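Local structure of 3-keto-5-aminohexanoate cleavage protein (Archaeoglobus fulgidus, 3LOT) at residues V7-C12 against A46-I51; Q200-I205 against S235-G240; L246-V251 against E281-I286; L265-G270 against A277-K282. The protein probably catalyses the cleavage of 3-keto-5-aminohexanoate, as a zinc-binding TIM-barrel enzyme of the beta-keto acid cleavage family. One frame throughout, in Å; residues are numbered along the deposited sequence.

Interaction 1 (V7-C12 against A46-I51). With ZN (zinc ion), chain P.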
loop_
_atom_site.group_PDB
_atom_site.type_symbol
_atom_site.label_atom_id
_atom_site.label_comp_id
_atom_site.label_asym_id
_atom_site.label_seq_id
_atom_site.Cartn_x
_atom_site.Cartn_y
_atom_site.Cartn_z
ATOM N N VAL D 7 -14.100 -21.518 -7.476
ATOM C CA VAL D 7 -14.662 -22.213 -6.336
ATOM C C VAL D 7 -14.170 -21.542 -5.045
ATOM O O VAL D 7 -12.951 -21.459 -4.808
ATOM C CB VAL D 7 -14.302 -23.723 -6.315
ATOM C CG1 VAL D 7 -14.887 -24.375 -5.042
ATOM C CG2 VAL D 7 -14.816 -24.442 -7.581
ATOM N N VAL D 8 -15.138 -21.128 -4.221
ATOM C CA VAL D 8 -14.906 -20.400 -2.982
ATOM C C VAL D 8 -15.335 -21.306 -1.830
ATOM O O VAL D 8 -16.481 -21.815 -1.830
ATOM C CB VAL D 8 -15.734 -19.073 -2.919
ATOM C CG1 VAL D 8 -15.579 -18.356 -1.549
ATOM C CG2 VAL D 8 -15.335 -18.158 -4.010
ATOM N N ILE D 9 -14.423 -21.522 -0.870
ATOM C CA ILE D 9 -14.767 -22.175 0.407
ATOM C C ILE D 9 -15.505 -21.173 1.303
ATOM O O ILE D 9 -14.956 -20.146 1.662
ATOM C CB ILE D 9 -13.519 -22.726 1.150
ATOM C CG1 ILE D 9 -12.763 -23.717 0.250
ATOM C CG2 ILE D 9 -13.931 -23.363 2.504
ATOM C CD1 ILE D 9 -11.473 -24.320 0.901
ATOM N N VAL D 10 -16.779 -21.424 1.572
ATOM C CA VAL D 10 -17.536 -20.698 2.575
ATOM C C VAL D 10 -17.572 -21.479 3.907
ATOM O O VAL D 10 -18.120 -22.620 3.975
ATOM C CB VAL D 10 -18.950 -20.422 2.092
ATOM C CG1 VAL D 10 -19.680 -19.497 3.119
ATOM C CG2 VAL D 10 -18.933 -19.715 0.698
ATOM N N THR D 11 -16.987 -20.888 4.955
ATOM C CA THR D 11 -16.971 -21.492 6.283
ATOM C C THR D 11 -18.039 -20.855 7.115
ATOM O O THR D 11 -18.232 -19.631 7.042
ATOM C CB THR D 11 -15.623 -21.308 6.991
ATOM O OG1 THR D 11 -14.617 -22.000 6.243
ATOM C CG2 THR D 11 -15.715 -21.893 8.423
ATOM N N CYS D 12 -18.789 -21.649 7.881
ATOM C CA CYS D 12 -19.749 -21.023 8.801
ATOM C C CYS D 12 -19.366 -21.248 10.260
ATOM O O CYS D 12 -19.306 -22.382 10.701
ATOM C CB CYS D 12 -21.182 -21.458 8.526
ATOM S SG CYS D 12 -22.370 -20.374 9.397
ATOM N N ALA D 46 -22.274 -23.997 3.122
ATOM C CA ALA D 46 -21.035 -24.008 3.910
ATOM C C ALA D 46 -20.373 -25.351 3.805
ATOM O O ALA D 46 -20.845 -26.368 4.360
ATOM C CB ALA D 46 -21.278 -23.680 5.388
ATOM N N GLY D 47 -19.246 -25.357 3.121
ATOM C CA GLY D 47 -18.493 -26.572 2.962
ATOM C C GLY D 47 -17.747 -26.942 4.232
ATOM O O GLY D 47 -17.317 -28.108 4.376
HETATM N N MSE D 48 -17.571 -25.945 5.108
HETATM C CA MSE D 48 -16.918 -26.104 6.412
HETATM C C MSE D 48 -17.705 -25.368 7.510
HETATM O O MSE D 48 -18.210 -24.259 7.303
HETATM C CB MSE D 48 -15.474 -25.581 6.364
HETATM C CG MSE D 48 -14.599 -26.026 7.562
HETATM SE SE MSE D 48 -12.640 -25.980 7.287
HETATM C CE MSE D 48 -12.382 -24.272 6.351
ATOM N N VAL D 49 -17.793 -26.010 8.672
ATOM C CA VAL D 49 -18.350 -25.408 9.854
ATOM C C VAL D 49 -17.287 -25.327 10.947
ATOM O O VAL D 49 -16.473 -26.250 11.134
ATOM C CB VAL D 49 -19.610 -26.143 10.367
ATOM C CG1 VAL D 49 -20.700 -25.998 9.380
ATOM C CG2 VAL D 49 -19.356 -27.592 10.709
ATOM N N HIS D 50 -17.315 -24.218 11.673
ATOM C CA HIS D 50 -16.386 -24.001 12.764
ATOM C C HIS D 50 -17.100 -24.074 14.111
ATOM O O HIS D 50 -18.038 -23.352 14.323
ATOM C CB HIS D 50 -15.697 -22.670 12.563
ATOM C CG HIS D 50 -14.737 -22.344 13.635
ATOM N ND1 HIS D 50 -13.648 -23.138 13.925
ATOM C CD2 HIS D 50 -14.713 -21.320 14.524
ATOM C CE1 HIS D 50 -12.982 -22.601 14.930
ATOM N NE2 HIS D 50 -13.592 -21.489 15.289
ATOM N N ILE D 51 -16.641 -24.983 14.977
ATOM C CA ILE D 51 -17.370 -25.390 16.188
ATOM C C ILE D 51 -16.646 -24.999 17.497
ATOM O O ILE D 51 -15.450 -25.298 17.663
ATOM C CB ILE D 51 -17.645 -26.939 16.186
ATOM C CG1 ILE D 51 -18.518 -27.345 14.966
ATOM C CG2 ILE D 51 -18.274 -27.420 17.518
ATOM C CD1 ILE D 51 -19.825 -26.561 14.765
HETATM ZN ZN ZN P . -13.720 -19.587 16.798
HETATM O O HOH W 1 -18.483 -23.724 0.598
#
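The N-H of G47 serves two acceptors at the point where the strands begin to pair. One is V10 O, 3.1 Å from G47 N, in a weak bond bent to 124° at the hydrogen. The other is a water that also accepts from V10 N and so bridges the two backbones. Further along, regular pairing takes over. C12 N bonds to M48 O at 2.7 Å. M48 O also takes a CA-H contact from T11, with T11 CA 3.2 Å away. H50 N bonds to C12 O at 2.9 Å. This is parallel pairing within the beta-alpha-beta unit of strand 7-13, helix 31-43 and strand 48-54, part of the TIM barrel.

T11 and M48 share one face of the sheet. T11 CG2 is anti to the backbone N and lies 3.6 Å from M48 O. M48 is a selenomethionine deposited in two conformers, so the closeness of its tip to T11 is doubtful. On the face of C12, its CB packs against A46 CB at 3.8 Å, while helix 276-289 covers C12 through N276 and V280. H50 CG stands anti to the backbone N (chi1 179°), and the ring binds the zinc ion through NE2 at 2.4 Å. H52 and E262 also bind this zinc. H50 ND1 bonds to N84 OD1, which probably helps to fix the turn of the ring.

Interaction 2 (Q200-I205 against S235-G240)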
loop_
_atom_site.group_PDB
_atom_site.type_symbol
_atom_site.label_atom_id
_atom_site.label_comp_id
_atom_site.label_asym_id
_atom_site.label_seq_id
_atom_site.Cartn_x
_atom_site.Cartn_y
_atom_site.Cartn_z
ATOM N N GLN D 200 -6.163 -17.764 8.193
ATOM C CA GLN D 200 -7.369 -17.014 8.266
ATOM C C GLN D 200 -7.076 -15.642 8.868
ATOM O O GLN D 200 -6.442 -15.519 9.917
ATOM C CB GLN D 200 -8.360 -17.781 9.079
ATOM C CG GLN D 200 -9.712 -17.111 9.249
ATOM C CD GLN D 200 -10.793 -18.131 9.147
ATOM O OE1 GLN D 200 -11.561 -18.127 8.204
ATOM N NE2 GLN D 200 -10.801 -19.077 10.084
ATOM N N PHE D 201 -7.502 -14.621 8.171
ATOM C CA PHE D 201 -7.236 -13.265 8.570
ATOM C C PHE D 201 -8.484 -12.794 9.309
ATOM O O PHE D 201 -9.581 -12.917 8.755
ATOM C CB PHE D 201 -7.012 -12.407 7.342
ATOM C CG PHE D 201 -5.857 -12.846 6.461
ATOM C CD1 PHE D 201 -4.705 -13.371 6.984
ATOM C CD2 PHE D 201 -5.911 -12.627 5.087
ATOM C CE1 PHE D 201 -3.639 -13.692 6.152
ATOM C CE2 PHE D 201 -4.841 -12.970 4.269
ATOM C CZ PHE D 201 -3.722 -13.512 4.806
ATOM N N ILE D 202 -8.336 -12.342 10.559
ATOM C CA ILE D 202 -9.477 -11.948 11.406
ATOM C C ILE D 202 -9.411 -10.450 11.712
ATOM O O ILE D 202 -8.450 -9.949 12.322
ATOM C CB ILE D 202 -9.548 -12.758 12.690
ATOM C CG1 ILE D 202 -9.528 -14.286 12.341
ATOM C CG2 ILE D 202 -10.821 -12.403 13.491
ATOM C CD1 ILE D 202 -9.957 -15.236 13.483
ATOM N N HIS D 203 -10.437 -9.743 11.286
ATOM C CA HIS D 203 -10.440 -8.273 11.308
ATOM C C HIS D 203 -11.499 -7.757 12.245
ATOM O O HIS D 203 -12.658 -8.167 12.158
ATOM C CB HIS D 203 -10.658 -7.748 9.868
ATOM C CG HIS D 203 -9.455 -7.937 8.979
ATOM N ND1 HIS D 203 -8.549 -6.925 8.719
ATOM C CD2 HIS D 203 -8.991 -9.030 8.326
ATOM C CE1 HIS D 203 -7.594 -7.382 7.930
ATOM N NE2 HIS D 203 -7.825 -8.666 7.692
ATOM N N GLY D 204 -11.103 -6.843 13.117
ATOM C CA GLY D 204 -12.020 -6.074 13.925
ATOM C C GLY D 204 -12.026 -6.415 15.405
ATOM O O GLY D 204 -12.913 -5.995 16.111
ATOM N N ILE D 205 -11.090 -7.210 15.890
ATOM C CA ILE D 205 -10.998 -7.489 17.314
ATOM C C ILE D 205 -10.277 -6.325 18.011
ATOM O O ILE D 205 -9.292 -5.774 17.486
ATOM C CB ILE D 205 -10.279 -8.829 17.624
ATOM C CG1 ILE D 205 -11.030 -10.002 16.993
ATOM C CG2 ILE D 205 -10.128 -9.037 19.140
ATOM C CD1 ILE D 205 -12.457 -10.134 17.368
ATOM N N SER D 235 -8.513 -17.487 4.142
ATOM C CA SER D 235 -9.888 -17.099 4.373
ATOM C C SER D 235 -9.851 -15.836 5.196
ATOM O O SER D 235 -8.815 -15.444 5.757
ATOM C CB SER D 235 -10.608 -18.224 5.147
ATOM O OG SER D 235 -11.995 -17.952 5.365
ATOM N N LEU D 236 -10.989 -15.201 5.320
ATOM C CA LEU D 236 -11.119 -13.967 6.088
ATOM C C LEU D 236 -12.427 -13.917 6.879
ATOM O O LEU D 236 -13.444 -14.496 6.437
ATOM C CB LEU D 236 -11.044 -12.784 5.152
ATOM C CG LEU D 236 -11.293 -11.366 5.696
ATOM C CD1 LEU D 236 -10.469 -10.334 4.913
ATOM C CD2 LEU D 236 -12.785 -11.046 5.708
ATOM N N VAL D 237 -12.345 -13.270 8.046
ATOM C CA VAL D 237 -13.446 -12.917 8.944
ATOM C C VAL D 237 -13.491 -11.399 9.104
ATOM O O VAL D 237 -12.500 -10.773 9.515
ATOM C CB VAL D 237 -13.225 -13.459 10.361
ATOM C CG1 VAL D 237 -14.370 -12.988 11.305
ATOM C CG2 VAL D 237 -13.111 -14.994 10.341
ATOM N N GLY D 238 -14.625 -10.801 8.770
ATOM C CA GLY D 238 -14.954 -9.452 9.206
ATOM C C GLY D 238 -15.904 -9.483 10.406
ATOM O O GLY D 238 -16.945 -10.092 10.331
ATOM N N ALA D 239 -15.526 -8.859 11.520
ATOM C CA ALA D 239 -16.362 -8.843 12.727
ATOM C C ALA D 239 -17.577 -7.959 12.510
ATOM O O ALA D 239 -17.505 -6.922 11.851
ATOM C CB ALA D 239 -15.547 -8.336 13.951
ATOM N N GLY D 240 -18.717 -8.421 13.019
ATOM C CA GLY D 240 -19.912 -7.618 13.075
ATOM C C GLY D 240 -20.385 -7.222 11.714
ATOM O O GLY D 240 -20.440 -8.026 10.833
#
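S235 OG donates to Q200 OE1 at 2.9 Å. The hydroxyl meets the amide carbonyl at a C=O...O angle of 149°, tilted 22° from its plane. Q200 starts with CG anti to the backbone N (chi1 -180°), then bends at chi2. The bend sets its CD 4.1 Å from V237 CG2, and the two side chains cross obliquely. The other end of the amide, NE2, bonds to E174. A leucine here would probably leave S235 OG without this acceptor and E174 without its amide donor.

The backbones are joined by a parallel ladder of four bonds: F201 N to S235 O, V237 N to F201 O, H203 N to V237 O and A239 N to H203 O, all 2.9 to 3.0 Å long. It joins strands 197-203 and 232-238, neighbours in the barrel wall linked through helix 213-226. On the face shared with Q200, I202 and V237 lie side by side and point the same way, with I202 CG2 4.1 Å from V237 CB. On the opposite face, H203 and L236 cross at about a right angle. H203 CD2 lies 3.9 Å from L236 CD1, and H203 ND1 bonds to G210 O. Past the strand ends, a CB on G204 would crowd A239 CB.

Q200 is buried, and its side chain lies about 6 Å from that of H50 of the zinc site. A hydroxyl donor at OE1 and a carboxylate at NE2 probably set which way round its amide lies and restrain its rotation.

Interaction 3 (L246-V251 against E281-I286)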
loop_
_atom_site.group_PDB
_atom_site.type_symbol
_atom_site.label_atom_id
_atom_site.label_comp_id
_atom_site.label_asym_id
_atom_site.label_seq_id
_atom_site.Cartn_x
_atom_site.Cartn_y
_atom_site.Cartn_z
ATOM N N LEU D 246 -16.365 -7.104 3.927
ATOM C CA LEU D 246 -14.999 -7.612 3.891
ATOM C C LEU D 246 -14.965 -9.058 3.372
ATOM O O LEU D 246 -14.031 -9.459 2.681
ATOM C CB LEU D 246 -14.329 -7.485 5.262
ATOM C CG LEU D 246 -14.278 -6.078 5.817
ATOM C CD1 LEU D 246 -13.392 -6.024 7.062
ATOM C CD2 LEU D 246 -13.739 -5.137 4.747
ATOM N N GLY D 247 -15.987 -9.842 3.678
ATOM C CA GLY D 247 -16.049 -11.163 3.082
ATOM C C GLY D 247 -16.114 -11.142 1.557
ATOM O O GLY D 247 -15.472 -11.946 0.894
ATOM N N THR D 248 -16.930 -10.233 1.022
ATOM C CA THR D 248 -16.985 -9.940 -0.418
ATOM C C THR D 248 -15.637 -9.430 -1.003
ATOM O O THR D 248 -15.199 -9.924 -2.042
ATOM C CB THR D 248 -18.157 -8.988 -0.771
ATOM O OG1 THR D 248 -19.369 -9.509 -0.201
ATOM C CG2 THR D 248 -18.332 -8.826 -2.292
ATOM N N LEU D 249 -14.974 -8.493 -0.316
ATOM C CA LEU D 249 -13.607 -8.102 -0.636
ATOM C C LEU D 249 -12.682 -9.333 -0.792
ATOM O O LEU D 249 -11.961 -9.474 -1.797
ATOM C CB LEU D 249 -13.059 -7.165 0.443
ATOM C CG LEU D 249 -11.620 -6.685 0.326
ATOM C CD1 LEU D 249 -11.408 -5.879 -1.034
ATOM C CD2 LEU D 249 -11.258 -5.812 1.566
ATOM N N ALA D 250 -12.725 -10.209 0.198
ATOM C CA ALA D 250 -11.886 -11.422 0.206
ATOM C C ALA D 250 -12.117 -12.215 -1.073
ATOM O O ALA D 250 -11.162 -12.564 -1.751
ATOM C CB ALA D 250 -12.145 -12.283 1.444
ATOM N N VAL D 251 -13.381 -12.467 -1.422
ATOM C CA VAL D 251 -13.703 -13.219 -2.639
ATOM C C VAL D 251 -13.177 -12.520 -3.889
ATOM O O VAL D 251 -12.662 -13.161 -4.798
ATOM C CB VAL D 251 -15.213 -13.535 -2.735
ATOM C CG1 VAL D 251 -15.579 -14.121 -4.109
ATOM C CG2 VAL D 251 -15.581 -14.538 -1.644
ATOM N N GLU D 281 -26.617 -18.267 3.219
ATOM C CA GLU D 281 -27.390 -18.046 1.987
ATOM C C GLU D 281 -27.038 -16.723 1.323
ATOM O O GLU D 281 -26.892 -16.670 0.112
ATOM C CB GLU D 281 -28.890 -18.098 2.255
ATOM C CG GLU D 281 -29.304 -19.453 2.724
ATOM C CD GLU D 281 -30.695 -19.535 3.373
ATOM O OE1 GLU D 281 -31.347 -18.511 3.680
ATOM O OE2 GLU D 281 -31.144 -20.684 3.546
ATOM N N LYS D 282 -26.903 -15.676 2.126
ATOM C CA LYS D 282 -26.501 -14.337 1.619
ATOM C C LYS D 282 -25.123 -14.337 0.956
ATOM O O LYS D 282 -24.944 -13.812 -0.157
ATOM C CB LYS D 282 -26.518 -13.327 2.753
ATOM C CG LYS D 282 -26.148 -11.894 2.348
ATOM C CD LYS D 282 -26.486 -10.965 3.506
ATOM C CE LYS D 282 -26.447 -9.520 3.114
ATOM N NZ LYS D 282 -27.622 -9.225 2.281
HETATM N N MSE D 283 -24.155 -14.953 1.622
HETATM C CA MSE D 283 -22.804 -14.910 1.125
HETATM C C MSE D 283 -22.744 -15.754 -0.148
HETATM O O MSE D 283 -22.064 -15.369 -1.096
HETATM C CB MSE D 283 -21.808 -15.400 2.176
HETATM C CG MSE D 283 -20.341 -15.250 1.761
HETATM SE SE MSE D 283 -19.849 -13.340 1.540
HETATM C CE MSE D 283 -19.145 -13.587 -0.076
ATOM N N VAL D 284 -23.496 -16.858 -0.195
ATOM C CA VAL D 284 -23.580 -17.715 -1.410
ATOM C C VAL D 284 -24.206 -16.974 -2.586
ATOM O O VAL D 284 -23.714 -17.073 -3.715
ATOM C CB VAL D 284 -24.279 -19.072 -1.150
ATOM C CG1 VAL D 284 -24.540 -19.854 -2.467
ATOM C CG2 VAL D 284 -23.412 -19.953 -0.163
ATOM N N ARG D 285 -25.236 -16.168 -2.323
ATOM C CA ARG D 285 -25.781 -15.313 -3.368
ATOM C C ARG D 285 -24.717 -14.374 -3.937
ATOM O O ARG D 285 -24.641 -14.211 -5.156
ATOM C CB ARG D 285 -26.975 -14.521 -2.845
ATOM C CG ARG D 285 -28.236 -15.379 -2.686
ATOM C CD ARG D 285 -29.470 -14.513 -2.555
ATOM N NE ARG D 285 -29.434 -13.673 -1.362
ATOM C CZ ARG D 285 -29.842 -14.039 -0.141
ATOM N NH1 ARG D 285 -30.325 -15.247 0.107
ATOM N NH2 ARG D 285 -29.757 -13.182 0.858
ATOM N N ILE D 286 -23.892 -13.773 -3.073
ATOM C CA ILE D 286 -22.880 -12.819 -3.533
ATOM C C ILE D 286 -21.788 -13.577 -4.305
ATOM O O ILE D 286 -21.369 -13.169 -5.382
ATOM C CB ILE D 286 -22.269 -12.060 -2.304
ATOM C CG1 ILE D 286 -23.346 -11.161 -1.654
ATOM C CG2 ILE D 286 -21.022 -11.257 -2.704
ATOM C CD1 ILE D 286 -22.896 -10.618 -0.260
#
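I286 CG2 presses on T248, 3.5 Å from its OG1. It also lies 3.6 Å from T248 CG2, so the one methyl touches both branches of the threonine. The two side chains cross at about a right angle. The purely apolar pair is V251 and M283, a selenomethionine. They slide past each other in opposite directions, and M283 CE comes to 4.0 Å from V251 CG2. M283 CG is anti to the backbone N (chi1 -174°), and bends at chi2 and chi3 follow. M283 CE also lies 4.1 Å from G247 O. G247 leaves room for this chain, since a CB on it would point toward the other helix and lie 3.6 Å from M283 SE.

The polar ends turn to other partners. T248 OG1 bonds to M244 O, one turn earlier in its own helix, so its meeting with I286 is packing alone. K282 NZ and R285 NE each form a salt bridge with E289 of the second subunit. T248 also packs against T248 of that subunit.

The segment axes pass 10.8 Å apart at an angle of 37°. Side chains, rather than close backbones, fill the space between them. M283 and V251 also rest on V257 of strand 256-259. Two neighbouring helices laid over the outside of a parallel strand wall are characteristic of a TIM barrel, and here they also meet a second subunit.

Interaction 4 (L265-G270 against A277-K282)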
loop_
_atom_site.group_PDB
_atom_site.type_symbol
_atom_site.label_atom_id
_atom_site.label_comp_id
_atom_site.label_asym_id
_atom_site.label_seq_id
_atom_site.Cartn_x
_atom_site.Cartn_y
_atom_site.Cartn_z
ATOM N N LEU D 265 -23.803 -11.034 14.896
ATOM C CA LEU D 265 -25.167 -11.427 15.227
ATOM C C LEU D 265 -26.175 -10.882 14.212
ATOM O O LEU D 265 -27.359 -11.164 14.333
ATOM C CB LEU D 265 -25.528 -10.941 16.630
ATOM C CG LEU D 265 -24.715 -11.531 17.789
ATOM C CD1 LEU D 265 -25.080 -10.869 19.134
ATOM C CD2 LEU D 265 -24.874 -13.047 17.873
ATOM N N TYR D 266 -25.709 -10.133 13.213
ATOM C CA TYR D 266 -26.602 -9.356 12.339
ATOM C C TYR D 266 -26.638 -9.892 10.917
ATOM O O TYR D 266 -25.675 -10.517 10.441
ATOM C CB TYR D 266 -26.202 -7.869 12.381
ATOM C CG TYR D 266 -26.435 -7.280 13.750
ATOM C CD1 TYR D 266 -27.659 -6.728 14.084
ATOM C CD2 TYR D 266 -25.459 -7.333 14.733
ATOM C CE1 TYR D 266 -27.903 -6.233 15.342
ATOM C CE2 TYR D 266 -25.695 -6.804 16.006
ATOM C CZ TYR D 266 -26.910 -6.272 16.296
ATOM O OH TYR D 266 -27.157 -5.750 17.561
ATOM N N ILE D 267 -27.780 -9.703 10.273
ATOM C CA ILE D 267 -27.916 -10.001 8.841
ATOM C C ILE D 267 -27.838 -8.686 8.025
ATOM O O ILE D 267 -27.252 -8.669 6.929
ATOM C CB ILE D 267 -29.207 -10.794 8.517
ATOM C CG1 ILE D 267 -29.154 -11.294 7.065
ATOM C CG2 ILE D 267 -30.441 -9.932 8.812
ATOM C CD1 ILE D 267 -27.975 -12.343 6.767
ATOM N N GLU D 268 -28.407 -7.618 8.586
ATOM C CA GLU D 268 -28.271 -6.233 8.103
ATOM C C GLU D 268 -28.111 -5.259 9.271
ATOM O O GLU D 268 -28.315 -5.627 10.444
ATOM C CB GLU D 268 -29.540 -5.758 7.384
ATOM C CG GLU D 268 -30.118 -6.693 6.346
ATOM C CD GLU D 268 -31.607 -6.456 6.106
ATOM O OE1 GLU D 268 -32.079 -5.273 6.205
ATOM O OE2 GLU D 268 -32.309 -7.469 5.823
ATOM N N ARG D 269 -27.833 -3.997 8.932
ATOM C CA ARG D 269 -27.703 -2.927 9.910
ATOM C C ARG D 269 -28.914 -2.993 10.799
ATOM O O ARG D 269 -30.061 -2.851 10.324
ATOM C CB ARG D 269 -27.631 -1.544 9.239
ATOM N N GLY D 270 -28.657 -3.251 12.084
ATOM C CA GLY D 270 -29.688 -3.245 13.104
ATOM C C GLY D 270 -30.655 -4.400 13.034
ATOM O O GLY D 270 -31.701 -4.350 13.666
ATOM N N ALA D 277 -27.740 -20.112 8.854
ATOM C CA ALA D 277 -28.085 -20.403 7.476
ATOM C C ALA D 277 -28.398 -19.125 6.728
ATOM O O ALA D 277 -28.061 -19.006 5.592
ATOM C CB ALA D 277 -29.252 -21.404 7.394
ATOM N N GLU D 278 -29.030 -18.155 7.378
ATOM C CA GLU D 278 -29.364 -16.908 6.713
ATOM C C GLU D 278 -28.156 -16.123 6.155
ATOM O O GLU D 278 -28.214 -15.546 5.073
ATOM C CB GLU D 278 -30.155 -16.013 7.678
ATOM C CG GLU D 278 -30.937 -14.962 7.008
ATOM C CD GLU D 278 -31.560 -13.948 7.990
ATOM O OE1 GLU D 278 -31.256 -13.972 9.198
ATOM O OE2 GLU D 278 -32.350 -13.109 7.528
ATOM N N GLN D 279 -27.082 -16.083 6.931
ATOM C CA GLN D 279 -25.834 -15.447 6.528
ATOM C C GLN D 279 -25.127 -16.279 5.455
ATOM O O GLN D 279 -24.565 -15.733 4.506
ATOM C CB GLN D 279 -24.919 -15.295 7.749
ATOM C CG GLN D 279 -25.357 -14.224 8.740
ATOM C CD GLN D 279 -24.495 -14.201 10.011
ATOM O OE1 GLN D 279 -23.653 -15.077 10.216
ATOM N NE2 GLN D 279 -24.688 -13.189 10.842
ATOM N N VAL D 280 -25.127 -17.597 5.608
ATOM C CA VAL D 280 -24.559 -18.459 4.561
ATOM C C VAL D 280 -25.275 -18.270 3.218
ATOM O O VAL D 280 -24.628 -18.104 2.206
ATOM C CB VAL D 280 -24.554 -19.938 4.955
ATOM C CG1 VAL D 280 -24.084 -20.809 3.769
ATOM C CG2 VAL D 280 -23.695 -20.135 6.184
ATOM N N GLU D 281 -26.617 -18.267 3.219
ATOM C CA GLU D 281 -27.390 -18.046 1.987
ATOM C C GLU D 281 -27.038 -16.723 1.323
ATOM O O GLU D 281 -26.892 -16.670 0.112
ATOM C CB GLU D 281 -28.890 -18.098 2.255
ATOM C CG GLU D 281 -29.304 -19.453 2.724
ATOM C CD GLU D 281 -30.695 -19.535 3.373
ATOM O OE1 GLU D 281 -31.347 -18.511 3.680
ATOM O OE2 GLU D 281 -31.144 -20.684 3.546
ATOM N N LYS D 282 -26.903 -15.676 2.126
ATOM C CA LYS D 282 -26.501 -14.337 1.619
ATOM C C LYS D 282 -25.123 -14.337 0.956
ATOM O O LYS D 282 -24.944 -13.812 -0.157
ATOM C CB LYS D 282 -26.518 -13.327 2.753
ATOM C CG LYS D 282 -26.148 -11.894 2.348
ATOM C CD LYS D 282 -26.486 -10.965 3.506
ATOM C CE LYS D 282 -26.447 -9.520 3.114
ATOM N NZ LYS D 282 -27.622 -9.225 2.281
#
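I267 and E278 cross at about a right angle, with I267 CG1 3.7 Å from E278 CD. The E278 chain runs extended beyond CG, which brings its carboxylate against I267 CB, CG1 and CG2. E278 OE1 bonds to K274 N. An alanine here would probably strip this cover from I267 and leave K274 N without its acceptor.

The tip of I267 lies over the helix. CD1 is 3.6 Å from E278 O and 3.8 Å from Q279 CG. K282 passes on another side, its CD 3.8 Å from I267 CD1. The chain turns a corner at I267, and I267 and E268 both face K271 in a classic beta bulge. This bulge lies in the segment between strand 256-259 and helix 276-289 of the barrel, just after the zinc ligand E262.

Q279 reaches the same segment by a polar route. Its NE2 donates to Y266 O at 2.9 Å, with an angle of 143° at the hydrogen. The donor stands above the carbonyl plane, 45° out of it. NE2 also bonds to S264 O, so one amide nitrogen holds two backbone carbonyls of the loop. The side chain of Y266 starts away from the helix, and its OH bonds to K129.

In the fold
From the N terminus, interaction 1 comes first and closes the loop through helix 31-43, pairing the first two barrel strands. Interaction 2 opens only after it has closed and does the same for strands 197-203 and 232-238. Interaction 3 then joins helix 243-252 to helix 276-289 across strand 256-259. Interaction 4 closes a shorter loop within that span and ends on the same helix, sharing E281 and K282 with interaction 3. Contacts between the interactions knit the layers together. L236 of interaction 2 packs on L246 and A250, V8 of interaction 1 meets V251, and A46 meets V280 of interaction 4.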